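Local coordinates for protein alcohol dehydrogenase (Aeropyrum pernix, PDB 1H2B) that binds zinc and a nicotinamide-adenine dinucleotide cofactor and probably oxidises alcohols with NAD+, at residues V236-R239 with R240-K244; K225-R229 with L230-H234; E344-K348 with G349-G353. One frame throughout, in Å; residues are numbered along the deposited sequence.

Contact 1 of 3, residues V236-R239 with R240-K244; sequences VDAR and RDPVK
With chi1 of Arg-240 at -64°, CG lies beside its own backbone N and the side chain folds back over the turn that Arg-240 closes; a bend at chi3 carries the guanidinium across Asp-237, where NH1 comes 3.9 Å from Asp-237 CB. The two side chains meet at about a right angle. Asp-237 has its CG anti to the backbone N (chi1 -177°), and its carboxylate is taken by Arg-239. That arginine grips it in a side-on salt bridge, NE and NH2 in the guanidinium plane meeting the syn side of the carboxylate, with NH2 2.6 Å from Asp-237 OD2. OD1 also accepts from the backbone N of Arg-239, an Asx turn, so one carboxylate fixes both the turn and the arginine that follows it. Arg-240 N donates to Asp-237 O at 3.2 Å, closing a type I beta turn, and Gln-245 NE2 is a second donor to that oxygen. A water joins Arg-239 O to Asp-241 N on the way into the helix. Beyond the turn Pro-242 lays its ring against Ala-238, CB to CB 3.8 Å, while its CD rests 3.5 Å from Ala-238 O. Asp-241 caps the new helix, its OD1 accepting from Lys-244 N at 3.2 Å from above the carboxylate plane. Tyr-270 touches both Ala-238 and Pro-242, and Ala-238 also meets the bound dinucleotide. The whole is a strand-to-helix connection of a Rossmann fold, with strand 234-237 at one margin of the parallel sheet and the turn after it bordering the cofactor site.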
ATOM      1  N   VAL B 236      19.162   4.307 -25.081  1.00 15.90           N
ATOM      2  CA  VAL B 236      19.332   5.699 -25.455  1.00 15.51           C
ATOM      3  C   VAL B 236      20.727   6.162 -25.048  1.00 17.43           C
ATOM      4  O   VAL B 236      21.166   5.974 -23.900  1.00 17.74           O
ATOM      5  CB  VAL B 236      18.270   6.572 -24.740  1.00 15.74           C
ATOM      6  CG1 VAL B 236      18.676   8.085 -24.751  1.00 16.16           C
ATOM      7  CG2 VAL B 236      16.910   6.331 -25.302  1.00 18.45           C
ATOM      8  N   ASP B 237      21.448   6.768 -26.013  1.00 16.37           N
ATOM      9  CA  ASP B 237      22.757   7.355 -25.731  1.00 14.22           C
ATOM     10  C   ASP B 237      22.524   8.744 -25.171  1.00 15.22           C
ATOM     11  O   ASP B 237      22.022   9.637 -25.870  1.00 17.36           O
ATOM     12  CB  ASP B 237      23.495   7.477 -27.063  1.00 17.71           C
ATOM     13  CG  ASP B 237      24.895   8.012 -26.909  1.00 24.13           C
ATOM     14  OD1 ASP B 237      25.236   8.638 -25.871  1.00 20.42           O
ATOM     15  OD2 ASP B 237      25.717   7.853 -27.836  1.00 24.54           O
ATOM     16  N   ALA B 238      22.800   8.894 -23.878  1.00 15.50           N
ATOM     17  CA  ALA B 238      22.483  10.139 -23.185  1.00 16.47           C
ATOM     18  C   ALA B 238      23.502  11.228 -23.414  1.00 18.15           C
ATOM     19  O   ALA B 238      23.408  12.295 -22.805  1.00 19.21           O
ATOM     20  CB  ALA B 238      22.307   9.863 -21.686  1.00 18.26           C
ATOM     21  N   ARG B 239      24.458  11.021 -24.339  1.00 16.85           N
ATOM     22  CA  ARG B 239      25.321  12.144 -24.692  1.00 20.17           C
ATOM     23  C   ARG B 239      24.510  13.016 -25.672  1.00 25.41           C
ATOM     24  O   ARG B 239      24.898  14.131 -26.014  1.00 33.14           O
ATOM     25  CB  ARG B 239      26.599  11.639 -25.380  1.00 20.36           C
ATOM     26  CG  ARG B 239      27.472  10.666 -24.612  1.00 23.88           C
ATOM     27  CD  ARG B 239      28.577   9.988 -25.457  1.00 32.99           C
ATOM     28  NE  ARG B 239      28.038   9.328 -26.661  1.00 32.35           N
ATOM     29  CZ  ARG B 239      28.564   9.388 -27.910  1.00 44.14           C
ATOM     30  NH1 ARG B 239      29.701  10.041 -28.167  1.00 40.77           N
ATOM     31  NH2 ARG B 239      27.954   8.766 -28.916  1.00 40.26           N
ATOM     32  N   ARG B 240      23.424  12.451 -26.164  1.00 27.30           N
ATOM     33  CA  ARG B 240      22.695  12.984 -27.296  1.00 30.38           C
ATOM     34  C   ARG B 240      21.248  13.353 -26.926  1.00 27.61           C
ATOM     35  O   ARG B 240      20.303  12.771 -27.471  1.00 33.94           O
ATOM     36  CB  ARG B 240      22.726  11.985 -28.464  1.00 33.44           C
ATOM     37  CG  ARG B 240      24.123  11.676 -29.083  1.00 40.93           C
ATOM     38  CD  ARG B 240      24.070  10.675 -30.236  1.00 48.72           C
ATOM     39  NE  ARG B 240      22.834  10.837 -31.017  1.00 66.98           N
ATOM     40  CZ  ARG B 240      21.621  10.386 -30.648  1.00 73.33           C
ATOM     41  NH1 ARG B 240      21.460   9.710 -29.513  1.00 77.85           N
ATOM     42  NH2 ARG B 240      20.560  10.596 -31.423  1.00 73.77           N
ATOM     43  N   ASP B 241      21.083  14.393 -26.118  1.00 24.22           N
ATOM     44  CA  ASP B 241      19.722  14.916 -25.792  1.00 25.83           C
ATOM     45  C   ASP B 241      18.797  13.824 -25.242  1.00 23.25           C
ATOM     46  O   ASP B 241      17.818  13.411 -25.866  1.00 21.53           O
ATOM     47  CB  ASP B 241      19.048  15.593 -26.989  1.00 25.88           C
ATOM     48  CG  ASP B 241      18.013  16.643 -26.548  1.00 40.88           C
ATOM     49  OD1 ASP B 241      17.442  16.549 -25.409  1.00 42.71           O
ATOM     50  OD2 ASP B 241      17.703  17.610 -27.273  1.00 40.89           O
ATOM     51  N   PRO B 242      19.140  13.307 -24.073  1.00 21.40           N
ATOM     52  CA  PRO B 242      18.383  12.167 -23.534  1.00 18.52           C
ATOM     53  C   PRO B 242      16.895  12.497 -23.311  1.00 17.56           C
ATOM     54  O   PRO B 242      16.027  11.647 -23.533  1.00 19.38           O
ATOM     55  CB  PRO B 242      19.106  11.852 -22.220  1.00 19.88           C
ATOM     56  CG  PRO B 242      19.835  13.146 -21.858  1.00 18.02           C
ATOM     57  CD  PRO B 242      20.256  13.729 -23.209  1.00 22.23           C
ATOM     58  N   VAL B 243      16.594  13.706 -22.835  1.00 17.28           N
ATOM     59  CA  VAL B 243      15.192  14.044 -22.578  1.00 17.09           C
ATOM     60  C   VAL B 243      14.395  14.010 -23.884  1.00 18.41           C
ATOM     61  O   VAL B 243      13.314  13.426 -23.951  1.00 17.61           O
ATOM     62  CB  VAL B 243      15.040  15.427 -21.869  1.00 17.98           C
ATOM     63  CG1 VAL B 243      13.564  15.809 -21.743  1.00 20.05           C
ATOM     64  CG2 VAL B 243      15.664  15.360 -20.472  1.00 20.22           C
ATOM     65  N   LYS B 244      14.905  14.635 -24.940  1.00 19.04           N
ATOM     66  CA  LYS B 244      14.171  14.607 -26.207  1.00 20.13           C
ATOM     67  C   LYS B 244      13.967  13.171 -26.746  1.00 18.76           C
ATOM     68  O   LYS B 244      12.842  12.829 -27.193  1.00 18.62           O
ATOM     69  CB  LYS B 244      14.933  15.454 -27.235  1.00 21.56           C
ATOM     70  CG  LYS B 244      14.304  15.517 -28.609  1.00 29.17           C
ATOM     71  CD  LYS B 244      14.890  16.704 -29.405  1.00 36.80           C
ATOM     72  CE  LYS B 244      14.927  16.423 -30.917  1.00 47.01           C
ATOM     73  NZ  LYS B 244      14.332  17.534 -31.731  1.00 48.21           N
TER
HETATM   74  O   HOH W   1      22.919  16.224 -25.137  1.00 41.94           O

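Contact 2 of 3, residues K225-R229 with L230-H234; sequences KLAER and LGADH
Ala-227 O is approached by two backbone amides of 230-234: Ala-232 N, 3.0 Å away and nearly straight at 167°, and, weakly, Leu-230 N, whose sounder bond goes to Leu-226 O at 3.0 Å. The bond from Ala-232 reaches back five residues. Inside it, Gly-231 N donates to Glu-228 O at 3.2 Å, and Gly-231 itself has positive phi; together these make a Schellman motif ending helix 221-229. A water lies 2.7 Å from both Glu-228 O and Ala-232 O and can bridge them, though it has more acceptors within reach than protons to give. Ala-232 sets its methyl 4.1 Å from that of Ala-227, both against Ala-216 of strand 213-218. Leu-230 folds back along the helix because its CG sits beside the backbone N (chi1 -65°); CG comes 3.2 Å from Leu-226 O, and the CD1 branch meets Leu-226 CG at 3.8 Å. Leu-230 then continues onto His-200 and Val-203 of helix 197-209. Carbonyls that a helix end would leave without their usual donors are thus supplied by amides of the reversing chain and perhaps by water, while Leu-230 and Ala-232 pack back on the buried Leu-226 and Ala-227.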
ATOM      1  N   LYS B 225      24.907  -1.808 -25.536  1.00 20.52           N
ATOM      2  CA  LYS B 225      24.768  -3.190 -25.979  1.00 19.40           C
ATOM      3  C   LYS B 225      24.515  -4.146 -24.812  1.00 18.16           C
ATOM      4  O   LYS B 225      23.727  -5.101 -24.938  1.00 21.95           O
ATOM      5  CB  LYS B 225      26.053  -3.604 -26.745  1.00 20.89           C
ATOM      6  CG  LYS B 225      26.212  -2.887 -28.090  1.00 28.08           C
ATOM      7  CD  LYS B 225      27.658  -2.989 -28.588  1.00 33.89           C
ATOM      8  CE  LYS B 225      27.862  -4.194 -29.451  1.00 41.11           C
ATOM      9  NZ  LYS B 225      29.181  -4.145 -30.156  1.00 42.40           N
ATOM     10  N   LEU B 226      25.181  -3.906 -23.674  1.00 20.02           N
ATOM     11  CA  LEU B 226      24.966  -4.755 -22.496  1.00 19.45           C
ATOM     12  C   LEU B 226      23.481  -4.679 -22.092  1.00 18.85           C
ATOM     13  O   LEU B 226      22.819  -5.703 -21.825  1.00 19.31           O
ATOM     14  CB  LEU B 226      25.874  -4.329 -21.334  1.00 19.89           C
ATOM     15  CG  LEU B 226      25.658  -5.036 -20.000  1.00 20.57           C
ATOM     16  CD1 LEU B 226      26.011  -6.539 -20.125  1.00 22.84           C
ATOM     17  CD2 LEU B 226      26.541  -4.378 -18.952  1.00 22.53           C
ATOM     18  N   ALA B 227      22.954  -3.452 -22.044  1.00 18.51           N
ATOM     19  CA  ALA B 227      21.545  -3.307 -21.714  1.00 17.46           C
ATOM     20  C   ALA B 227      20.626  -4.037 -22.688  1.00 19.90           C
ATOM     21  O   ALA B 227      19.670  -4.672 -22.281  1.00 19.16           O
ATOM     22  CB  ALA B 227      21.149  -1.813 -21.627  1.00 17.28           C
ATOM     23  N   GLU B 228      20.920  -3.946 -23.983  1.00 20.54           N
ATOM     24  CA  GLU B 228      20.187  -4.737 -24.993  1.00 22.12           C
ATOM     25  C   GLU B 228      20.203  -6.258 -24.721  1.00 21.26           C
ATOM     26  O   GLU B 228      19.145  -6.912 -24.757  1.00 22.47           O
ATOM     27  CB  GLU B 228      20.754  -4.432 -26.381  1.00 21.10           C
ATOM     28  CG  GLU B 228      20.402  -3.044 -26.901  1.00 23.90           C
ATOM     29  CD  GLU B 228      20.940  -2.750 -28.296  1.00 26.93           C
ATOM     30  OE1 GLU B 228      22.036  -3.228 -28.653  1.00 29.12           O
ATOM     31  OE2 GLU B 228      20.267  -2.010 -29.031  1.00 25.00           O
ATOM     32  N   ARG B 229      21.374  -6.810 -24.436  1.00 21.39           N
ATOM     33  CA  ARG B 229      21.462  -8.245 -24.135  1.00 22.45           C
ATOM     34  C   ARG B 229      20.713  -8.620 -22.877  1.00 22.92           C
ATOM     35  O   ARG B 229      20.257  -9.763 -22.735  1.00 25.01           O
ATOM     36  CB  ARG B 229      22.908  -8.729 -24.008  1.00 25.73           C
ATOM     37  CG  ARG B 229      23.798  -8.416 -25.167  1.00 34.34           C
ATOM     38  CD  ARG B 229      25.128  -9.147 -25.088  1.00 30.41           C
ATOM     39  NE  ARG B 229      26.027  -8.659 -24.032  1.00 33.38           N
ATOM     40  CZ  ARG B 229      26.839  -7.606 -24.174  1.00 26.41           C
ATOM     41  NH1 ARG B 229      26.844  -6.920 -25.310  1.00 30.58           N
ATOM     42  NH2 ARG B 229      27.671  -7.256 -23.181  1.00 30.16           N
ATOM     43  N   LEU B 230      20.587  -7.667 -21.948  1.00 20.91           N
ATOM     44  CA  LEU B 230      19.936  -7.951 -20.677  1.00 21.81           C
ATOM     45  C   LEU B 230      18.448  -7.680 -20.716  1.00 21.38           C
ATOM     46  O   LEU B 230      17.753  -7.870 -19.712  1.00 26.48           O
ATOM     47  CB  LEU B 230      20.617  -7.156 -19.548  1.00 21.91           C
ATOM     48  CG  LEU B 230      22.066  -7.543 -19.278  1.00 21.81           C
ATOM     49  CD1 LEU B 230      22.680  -6.615 -18.248  1.00 26.16           C
ATOM     50  CD2 LEU B 230      22.189  -9.017 -18.819  1.00 27.16           C
ATOM     51  N   GLY B 231      17.954  -7.241 -21.859  1.00 20.69           N
ATOM     52  CA  GLY B 231      16.521  -7.189 -22.058  1.00 21.16           C
ATOM     53  C   GLY B 231      15.887  -5.818 -22.159  1.00 19.41           C
ATOM     54  O   GLY B 231      14.655  -5.736 -22.161  1.00 22.77           O
ATOM     55  N   ALA B 232      16.677  -4.743 -22.201  1.00 19.67           N
ATOM     56  CA  ALA B 232      16.066  -3.427 -22.349  1.00 18.17           C
ATOM     57  C   ALA B 232      15.275  -3.388 -23.649  1.00 19.83           C
ATOM     58  O   ALA B 232      15.749  -3.901 -24.692  1.00 21.02           O
ATOM     59  CB  ALA B 232      17.130  -2.282 -22.363  1.00 17.61           C
ATOM     60  N   ASP B 233      14.105  -2.757 -23.614  1.00 18.48           N
ATOM     61  CA  ASP B 233      13.269  -2.636 -24.793  1.00 17.79           C
ATOM     62  C   ASP B 233      13.810  -1.591 -25.758  1.00 19.31           C
ATOM     63  O   ASP B 233      13.644  -1.701 -26.985  1.00 19.73           O
ATOM     64  CB  ASP B 233      11.833  -2.334 -24.377  1.00 19.09           C
ATOM     65  CG  ASP B 233      11.260  -3.458 -23.586  1.00 24.24           C
ATOM     66  OD1 ASP B 233      11.109  -3.373 -22.346  1.00 20.93           O
ATOM     67  OD2 ASP B 233      11.026  -4.562 -24.153  1.00 23.42           O
ATOM     68  N   HIS B 234      14.441  -0.561 -25.195  1.00 18.27           N
ATOM     69  CA  HIS B 234      14.986   0.533 -25.972  1.00 14.79           C
ATOM     70  C   HIS B 234      16.222   0.985 -25.230  1.00 18.60           C
ATOM     71  O   HIS B 234      16.280   0.916 -23.988  1.00 16.30           O
ATOM     72  CB  HIS B 234      14.024   1.732 -26.075  1.00 16.21           C
ATOM     73  CG  HIS B 234      12.753   1.428 -26.780  1.00 21.74           C
ATOM     74  ND1 HIS B 234      12.653   1.372 -28.155  1.00 21.15           N
ATOM     75  CD2 HIS B 234      11.520   1.136 -26.298  1.00 22.36           C
ATOM     76  CE1 HIS B 234      11.422   1.043 -28.492  1.00 23.76           C
ATOM     77  NE2 HIS B 234      10.712   0.904 -27.383  1.00 22.75           N
TER
HETATM   78  O   HOH W   2      16.627  -6.382 -25.447  1.00 33.76           O

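Contact 3 of 3, residues E344-K348 with G349-G353; sequences ERLEK and GEVLG
Arg-345 and Glu-350 cross at about a right angle; their flat ends are turned 39° apart, and Arg-345 NE stays 4.8 Å from Glu-350 OE1. A water bridges them, accepting from Arg-345 NE at 2.8 Å and donating to Glu-350 OE1. Direct contact is made with the backbone instead: NH2 of Arg-345 gives a hydrogen bond to Glu-350 O at 2.9 Å, bent to 131° and tilted from the guanidinium plane. A chi3 of 46° bends the arginine chain toward that carbonyl. Its NH1 forms a salt bridge with Asp-332 of strand 331-335, a charge partner that should steady the group. Val-351 also crosses Arg-345 at about a right angle, and its CG2 methyl lies over one face of the guanidinium, toward the rim.

The backbone turn that carries these side chains is a Schellman motif closing helix 339-347. Glu-350 N donates to Arg-345 O at 2.9 Å, Gly-349 N to Leu-346 O at 3.1 Å, and Gly-349 takes the positive phi that lets the chain reverse. Lys-348 and Glu-350, two residues apart across the glycine, run side by side and point the same way; their ends make a long salt bridge, Lys-348 NZ to Glu-350 OE2 3.7 Å. On the buried flank Leu-346 meets Val-351 obliquely. CD1 of the leucine approaches Val-351 CB at 4.1 Å, while the valine's CG2 branch also packs over the helix backbone, 3.8 Å from Leu-346 N. Leu-346, one of the residues lining the dinucleotide pocket, also touches Leu-58 of helix 55-61.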
ATOM      1  N   GLU B 344      40.953   3.373 -11.122  1.00 21.32           N
ATOM      2  CA  GLU B 344      41.194   4.234 -12.277  1.00 24.38           C
ATOM      3  C   GLU B 344      40.271   3.900 -13.476  1.00 21.61           C
ATOM      4  O   GLU B 344      39.665   4.817 -14.091  1.00 24.04           O
ATOM      5  CB  GLU B 344      42.674   4.141 -12.675  1.00 26.41           C
ATOM      6  CG  GLU B 344      43.613   4.922 -11.762  1.00 35.20           C
ATOM      7  CD  GLU B 344      45.084   4.518 -11.941  1.00 52.42           C
ATOM      8  OE1 GLU B 344      45.511   4.231 -13.091  1.00 53.57           O
ATOM      9  OE2 GLU B 344      45.821   4.480 -10.922  1.00 56.90           O
ATOM     10  N   ARG B 345      40.161   2.623 -13.827  1.00 20.22           N
ATOM     11  CA  ARG B 345      39.287   2.214 -14.934  1.00 22.26           C
ATOM     12  C   ARG B 345      37.837   2.604 -14.639  1.00 22.35           C
ATOM     13  O   ARG B 345      37.125   3.123 -15.496  1.00 22.15           O
ATOM     14  CB  ARG B 345      39.376   0.717 -15.162  1.00 19.78           C
ATOM     15  CG  ARG B 345      40.779   0.277 -15.688  1.00 28.42           C
ATOM     16  CD  ARG B 345      40.911  -1.189 -15.938  1.00 22.78           C
ATOM     17  NE  ARG B 345      39.757  -1.710 -16.671  1.00 32.51           N
ATOM     18  CZ  ARG B 345      38.997  -2.722 -16.258  1.00 33.03           C
ATOM     19  NH1 ARG B 345      39.276  -3.367 -15.119  1.00 37.46           N
ATOM     20  NH2 ARG B 345      37.956  -3.093 -16.990  1.00 33.98           N
ATOM     21  N   LEU B 346      37.420   2.351 -13.405  1.00 21.67           N
ATOM     22  CA  LEU B 346      36.027   2.683 -13.036  1.00 20.21           C
ATOM     23  C   LEU B 346      35.743   4.161 -13.192  1.00 21.93           C
ATOM     24  O   LEU B 346      34.687   4.536 -13.712  1.00 22.64           O
ATOM     25  CB  LEU B 346      35.690   2.196 -11.607  1.00 20.93           C
ATOM     26  CG  LEU B 346      34.198   2.267 -11.209  1.00 17.53           C
ATOM     27  CD1 LEU B 346      33.310   1.382 -12.038  1.00 16.23           C
ATOM     28  CD2 LEU B 346      34.131   1.821  -9.730  1.00 16.85           C
ATOM     29  N   GLU B 347      36.672   5.020 -12.752  1.00 21.76           N
ATOM     30  CA  GLU B 347      36.495   6.471 -12.865  1.00 21.59           C
ATOM     31  C   GLU B 347      36.335   6.857 -14.339  1.00 23.10           C
ATOM     32  O   GLU B 347      35.598   7.811 -14.651  1.00 25.52           O
ATOM     33  CB  GLU B 347      37.698   7.189 -12.233  1.00 22.50           C
ATOM     34  CG  GLU B 347      37.738   8.704 -12.381  1.00 28.90           C
ATOM     35  CD  GLU B 347      36.635   9.415 -11.629  1.00 40.50           C
ATOM     36  OE1 GLU B 347      36.071   8.837 -10.658  1.00 39.47           O
ATOM     37  OE2 GLU B 347      36.331  10.564 -12.006  1.00 40.74           O
ATOM     38  N   LYS B 348      37.002   6.104 -15.220  1.00 23.04           N
ATOM     39  CA  LYS B 348      36.966   6.384 -16.677  1.00 25.04           C
ATOM     40  C   LYS B 348      35.834   5.718 -17.440  1.00 27.82           C
ATOM     41  O   LYS B 348      35.696   5.891 -18.666  1.00 26.50           O
ATOM     42  CB  LYS B 348      38.307   6.049 -17.354  1.00 28.66           C
ATOM     43  CG  LYS B 348      39.479   6.846 -16.807  1.00 34.49           C
ATOM     44  CD  LYS B 348      40.794   6.279 -17.345  1.00 44.22           C
ATOM     45  CE  LYS B 348      41.324   7.125 -18.488  1.00 52.64           C
ATOM     46  NZ  LYS B 348      41.970   6.298 -19.562  1.00 55.02           N
ATOM     47  N   GLY B 349      34.998   4.958 -16.731  1.00 21.06           N
ATOM     48  CA  GLY B 349      33.869   4.327 -17.370  1.00 21.75           C
ATOM     49  C   GLY B 349      34.273   3.100 -18.166  1.00 23.52           C
ATOM     50  O   GLY B 349      33.536   2.677 -19.059  1.00 26.88           O
ATOM     51  N   GLU B 350      35.409   2.499 -17.801  1.00 21.67           N
ATOM     52  CA  GLU B 350      35.958   1.344 -18.511  1.00 23.65           C
ATOM     53  C   GLU B 350      35.731  -0.024 -17.891  1.00 25.53           C
ATOM     54  O   GLU B 350      36.386  -0.999 -18.283  1.00 24.79           O
ATOM     55  CB  GLU B 350      37.460   1.532 -18.758  1.00 24.11           C
ATOM     56  CG  GLU B 350      37.769   2.842 -19.461  1.00 34.17           C
ATOM     57  CD  GLU B 350      39.234   3.016 -19.811  1.00 40.37           C
ATOM     58  OE1 GLU B 350      40.118   2.374 -19.176  1.00 40.78           O
ATOM     59  OE2 GLU B 350      39.488   3.827 -20.730  1.00 40.56           O
ATOM     60  N   VAL B 351      34.826  -0.118 -16.918  1.00 22.35           N
ATOM     61  CA  VAL B 351      34.469  -1.414 -16.353  1.00 20.97           C
ATOM     62  C   VAL B 351      33.095  -1.789 -16.889  1.00 22.96           C
ATOM     63  O   VAL B 351      32.100  -1.083 -16.653  1.00 24.57           O
ATOM     64  CB  VAL B 351      34.457  -1.376 -14.800  1.00 19.77           C
ATOM     65  CG1 VAL B 351      34.055  -2.730 -14.229  1.00 21.09           C
ATOM     66  CG2 VAL B 351      35.856  -0.948 -14.263  1.00 23.48           C
ATOM     67  N   LEU B 352      33.046  -2.883 -17.627  1.00 22.61           N
ATOM     68  CA  LEU B 352      31.778  -3.424 -18.073  1.00 23.52           C
ATOM     69  C   LEU B 352      31.154  -4.256 -16.934  1.00 24.77           C
ATOM     70  O   LEU B 352      31.650  -5.345 -16.565  1.00 28.26           O
ATOM     71  CB  LEU B 352      31.935  -4.280 -19.349  1.00 24.94           C
ATOM     72  CG  LEU B 352      30.597  -4.708 -19.982  1.00 23.01           C
ATOM     73  CD1 LEU B 352      29.989  -3.575 -20.763  1.00 26.54           C
ATOM     74  CD2 LEU B 352      30.824  -5.875 -20.936  1.00 32.22           C
ATOM     75  N   GLY B 353      30.048  -3.747 -16.392  1.00 21.89           N
ATOM     76  CA  GLY B 353      29.417  -4.397 -15.237  1.00 20.52           C
ATOM     77  C   GLY B 353      30.131  -4.025 -13.943  1.00 19.28           C
ATOM     78  O   GLY B 353      30.308  -2.860 -13.652  1.00 18.80           O
TER
HETATM   79  O   HOH W   3      40.041  -0.678 -19.308  1.00 38.36           O

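Three short connections illustrate how a chain changes direction at the ends of its helices and strands. Contact 2 comes first, turning the chain out of helix 221-229 toward strand 234-237; contact 1 follows directly, leading from that strand into helix 242-249. Both therefore serve successive steps of the parallel cofactor-binding sheet, with centres about 16 Å apart. Contact 3, far along the sequence, leads from helix 339-347 to strand 354-358, which belongs to the mixed sheet. The three lie in series, none nested or crossed. Contacts 2 and 3 nevertheless meet, where Leu-352 packs on Leu-226 and Arg-229, tying helix 221-229 of the nucleotide-binding domain to the loop before strand 354-358.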